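Local structure of glutathione S-transferase 2 (Heligmosomoides polygyrus, 1TW9) at residues 161-164 and 165-169; 182-185 and 186-189. The protein probably catalyses the conjugation of glutathione to electrophilic substrates, releasing a halide ion and a proton, as a dimeric glutathione transferase of the sigma family. All coordinates share one frame; numbering follows the deposited sequence.

Contact 1: 161-164 and 165-169; sequences AEHV and ADMTN
Met167 lays its CG over one face of the His163 imidazole, one helical turn back, 3.5 Å from the ring centroid, a CH-pi contact displaced toward the rim that bears CE1 and NE2. The thioether follows less squarely: SD stands 4.4 Å from the same centroid, oblique to the ring. Two torsions bring the pair together: His163 holds CG trans to its own N (chi1 179°), while Met167 turns CG alongside its N and bends again at chi2, folding the chain back over the ring. Water 1 bridges His163 to Asp166: it lies in the ring plane 2.6 Å from ND1 and donates to Asp166 OD2 at 3.1 Å. Val164 O is gripped twice by Thr168, by N at 2.9 Å and by OG1 at 2.7 Å, from opposite faces of the carbonyl plane; the hydroxyl thereby donates its proton to the helix's own backbone. Regular i to i+4 bonds run beneath, Met167 N to His163 O nearly straight at 177°.

Tyr98 OH hydrogen-bonds His163 NE2, and Tyr95 meets the ring edge-to-face, fixing its rotation. Replacing His163 by a leucine would probably leave Tyr98 OH and water 1 without their imidazole partners and strip Met167 of its flat platform. Asp166 also pairs with Arg170 through OD1, and Glu162 forms a salt bridge with Arg201 and accepts a hydrogen bond from Gln20, in the N-terminal domain. These are i to i+3 and i+4 side-chain contacts within alpha helix 155-170 of the all-helical C-terminal domain, its histidine turned toward the tyrosines of helix 82-101.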
# COMPACT_ATOMS: atom_id res chain seq x y z
N ALA A 161 3.59 10.56 -12.38
CA ALA A 161 4.12 11.21 -13.57
C ALA A 161 4.54 10.14 -14.57
O ALA A 161 4.33 10.26 -15.76
CB ALA A 161 5.32 12.10 -13.24
N GLU A 162 5.10 9.04 -14.08
CA GLU A 162 5.53 8.00 -15.01
C GLU A 162 4.38 7.32 -15.70
O GLU A 162 4.40 7.07 -16.90
CB GLU A 162 6.41 6.97 -14.26
CG GLU A 162 6.83 5.76 -15.10
CD GLU A 162 7.90 6.06 -16.19
OE1 GLU A 162 7.97 5.26 -17.15
OE2 GLU A 162 8.63 7.11 -16.16
N HIS A 163 3.28 7.09 -14.96
CA HIS A 163 2.12 6.49 -15.51
C HIS A 163 1.51 7.41 -16.56
O HIS A 163 1.17 6.98 -17.65
CB HIS A 163 1.08 6.18 -14.42
CG HIS A 163 -0.17 5.56 -14.96
ND1 HIS A 163 -0.20 4.31 -15.57
CD2 HIS A 163 -1.42 6.08 -15.12
CE1 HIS A 163 -1.42 4.08 -16.01
NE2 HIS A 163 -2.18 5.13 -15.75
N VAL A 164 1.39 8.67 -16.23
CA VAL A 164 0.80 9.67 -17.11
C VAL A 164 1.61 9.80 -18.41
O VAL A 164 1.02 9.89 -19.49
CB VAL A 164 0.59 11.01 -16.32
CG1 VAL A 164 0.16 12.14 -17.28
CG2 VAL A 164 -0.43 10.80 -15.23
N ALA A 165 2.94 9.77 -18.31
CA ALA A 165 3.82 9.81 -19.47
C ALA A 165 3.61 8.63 -20.36
O ALA A 165 3.46 8.73 -21.59
CB ALA A 165 5.30 9.89 -19.03
N ASP A 166 3.57 7.47 -19.73
CA ASP A 166 3.36 6.23 -20.42
C ASP A 166 2.02 6.19 -21.13
O ASP A 166 1.96 5.88 -22.33
CB ASP A 166 3.39 5.11 -19.43
CG ASP A 166 3.18 3.75 -20.07
OD1 ASP A 166 3.53 3.53 -21.25
OD2 ASP A 166 2.65 2.83 -19.42
N MET A 167 0.94 6.47 -20.40
CA MET A 167 -0.39 6.46 -21.04
C MET A 167 -0.52 7.50 -22.15
O MET A 167 -1.20 7.25 -23.16
CB MET A 167 -1.48 6.66 -19.99
CG MET A 167 -1.58 5.56 -18.94
SD MET A 167 -1.90 3.95 -19.70
CE MET A 167 -0.23 3.36 -19.56
N THR A 168 0.06 8.70 -21.95
CA THR A 168 -0.05 9.74 -22.97
C THR A 168 0.76 9.36 -24.19
O THR A 168 0.37 9.66 -25.28
CB THR A 168 0.39 11.08 -22.44
OG1 THR A 168 -0.37 11.38 -21.29
CG2 THR A 168 0.07 12.23 -23.40
N ASN A 169 1.89 8.70 -24.02
CA ASN A 169 2.58 8.11 -25.19
C ASN A 169 1.68 7.16 -25.96
O ASN A 169 1.59 7.23 -27.20
CB ASN A 169 3.87 7.40 -24.78
CG ASN A 169 4.95 8.37 -24.43
OD1 ASN A 169 4.96 9.49 -24.95
ND2 ASN A 169 5.91 7.94 -23.59
O HOH W 1 1.71 2.72 -16.44

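Contact 2: 182-185 and 186-189; sequences KAHM and ERIQ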
# COMPACT_ATOMS: atom_id res chain seq x y z
N LYS A 182 -0.83 17.21 -16.72
CA LYS A 182 0.25 17.26 -17.73
C LYS A 182 1.45 18.07 -17.23
O LYS A 182 2.59 17.67 -17.46
CB LYS A 182 -0.21 17.90 -19.06
CG LYS A 182 0.91 17.65 -20.12
CD LYS A 182 0.67 18.03 -21.47
CE LYS A 182 1.95 17.68 -22.31
NZ LYS A 182 1.63 17.85 -23.78
N ALA A 183 1.20 19.23 -16.63
CA ALA A 183 2.20 20.17 -16.15
C ALA A 183 3.05 19.45 -15.09
O ALA A 183 4.27 19.53 -15.03
CB ALA A 183 1.50 21.37 -15.49
N HIS A 184 2.35 18.69 -14.27
CA HIS A 184 3.01 17.90 -13.20
C HIS A 184 3.89 16.82 -13.80
O HIS A 184 5.04 16.68 -13.42
CB HIS A 184 1.98 17.31 -12.23
CG HIS A 184 2.52 16.33 -11.25
ND1 HIS A 184 2.63 14.99 -11.51
CD2 HIS A 184 2.99 16.51 -9.99
CE1 HIS A 184 3.14 14.38 -10.44
NE2 HIS A 184 3.34 15.28 -9.49
N MET A 185 3.36 16.10 -14.77
CA MET A 185 4.12 15.10 -15.47
C MET A 185 5.40 15.70 -16.01
O MET A 185 6.50 15.11 -15.84
CB MET A 185 3.26 14.50 -16.58
CG MET A 185 3.82 13.30 -17.26
SD MET A 185 3.60 13.35 -19.05
CE MET A 185 5.15 14.08 -19.08
N GLU A 186 5.30 16.87 -16.64
CA GLU A 186 6.50 17.44 -17.25
C GLU A 186 7.48 17.92 -16.20
O GLU A 186 8.69 17.71 -16.33
CB GLU A 186 6.12 18.54 -18.17
CG GLU A 186 5.33 18.03 -19.35
CD GLU A 186 6.09 17.25 -20.43
OE1 GLU A 186 5.38 16.86 -21.39
OE2 GLU A 186 7.34 17.01 -20.39
N ARG A 187 6.97 18.52 -15.15
CA ARG A 187 7.84 19.00 -14.08
C ARG A 187 8.62 17.85 -13.48
O ARG A 187 9.80 17.94 -13.25
CB ARG A 187 6.94 19.58 -13.01
CG ARG A 187 7.55 20.04 -11.76
CD ARG A 187 6.43 20.49 -10.79
NE ARG A 187 5.64 21.64 -11.33
CZ ARG A 187 4.32 21.69 -11.59
NH1 ARG A 187 3.42 20.67 -11.40
NH2 ARG A 187 3.89 22.83 -12.06
N ILE A 188 7.93 16.76 -13.21
CA ILE A 188 8.57 15.62 -12.56
C ILE A 188 9.59 14.98 -13.48
O ILE A 188 10.68 14.65 -13.11
CB ILE A 188 7.53 14.60 -12.07
CG1 ILE A 188 6.61 15.25 -11.05
CG2 ILE A 188 8.23 13.39 -11.43
CD1 ILE A 188 7.32 15.93 -9.88
N GLN A 189 9.18 14.77 -14.71
CA GLN A 189 10.02 14.03 -15.64
C GLN A 189 11.16 14.84 -16.20
O GLN A 189 12.08 14.23 -16.79
CB GLN A 189 9.21 13.35 -16.73
CG GLN A 189 8.17 12.35 -16.12
CD GLN A 189 8.26 10.96 -16.65
OE1 GLN A 189 8.41 9.94 -15.90
NE2 GLN A 189 8.19 10.89 -17.93
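Four consecutive i to i+4 bonds carry the backbone from 182-185 into 186-189, from Glu186 N to Lys182 O through to Gln189 N to Met185 O, each 2.9 Å long. Ile188 N to His184 O is the straightest, at 165°. Ile188 CG1 sits over one face of the His184 ring, 3.7 Å from its centroid and 17° off the normal, a CH-pi contact. Ile188 sets CG1 beside its own N (chi1 -61°), which aims that branch back at the ring; Asp157 accepts a hydrogen bond from NE2 and holds the imidazole from the far end. This is an amphipathic helix of the C-terminal domain, with His184, Met185 and Ile188 inward and Lys182, Ala183 and Arg187 outward. Arg187 bends at chi3 so that NH1 comes 3.3 Å from His184 CA, and Ala183 O lies over one face of the guanidinium, displaced toward its rim. Lys182 and Glu186 run side by side, but NZ stays 4.6 Å from OE1, beyond a salt bridge, so any attraction is likely loose. Met185 runs beside Glu186, and its CE methyl touches the carboxylate, 3.6 Å from Glu186 CD. Thr191 OG1 hydrogen-bonds to the carbonyl oxygens of Arg187 and Ile188.

Running from the N terminus, the chain passes through the thioredoxin-like domain and helices 82-101 and 119-142 before reaching contact 1 in helix 155-170. Contact 2 follows in helix 179-189, the next helix along. The two are in series: neither nests in nor crosses the other, and since each joins adjoining segments of one helix, neither closes a loop. Their centres lie about 10 Å apart, and the two helices pack across one another, Ala161 CB packing 3.5 Å from Ile188 CB and Ala161 O 3.4 Å from Met185 CG. Val164 also touches Met185. Contact 1 thus lies between helix 82-101, through His163, and the helix of contact 2, within the C-terminal domain.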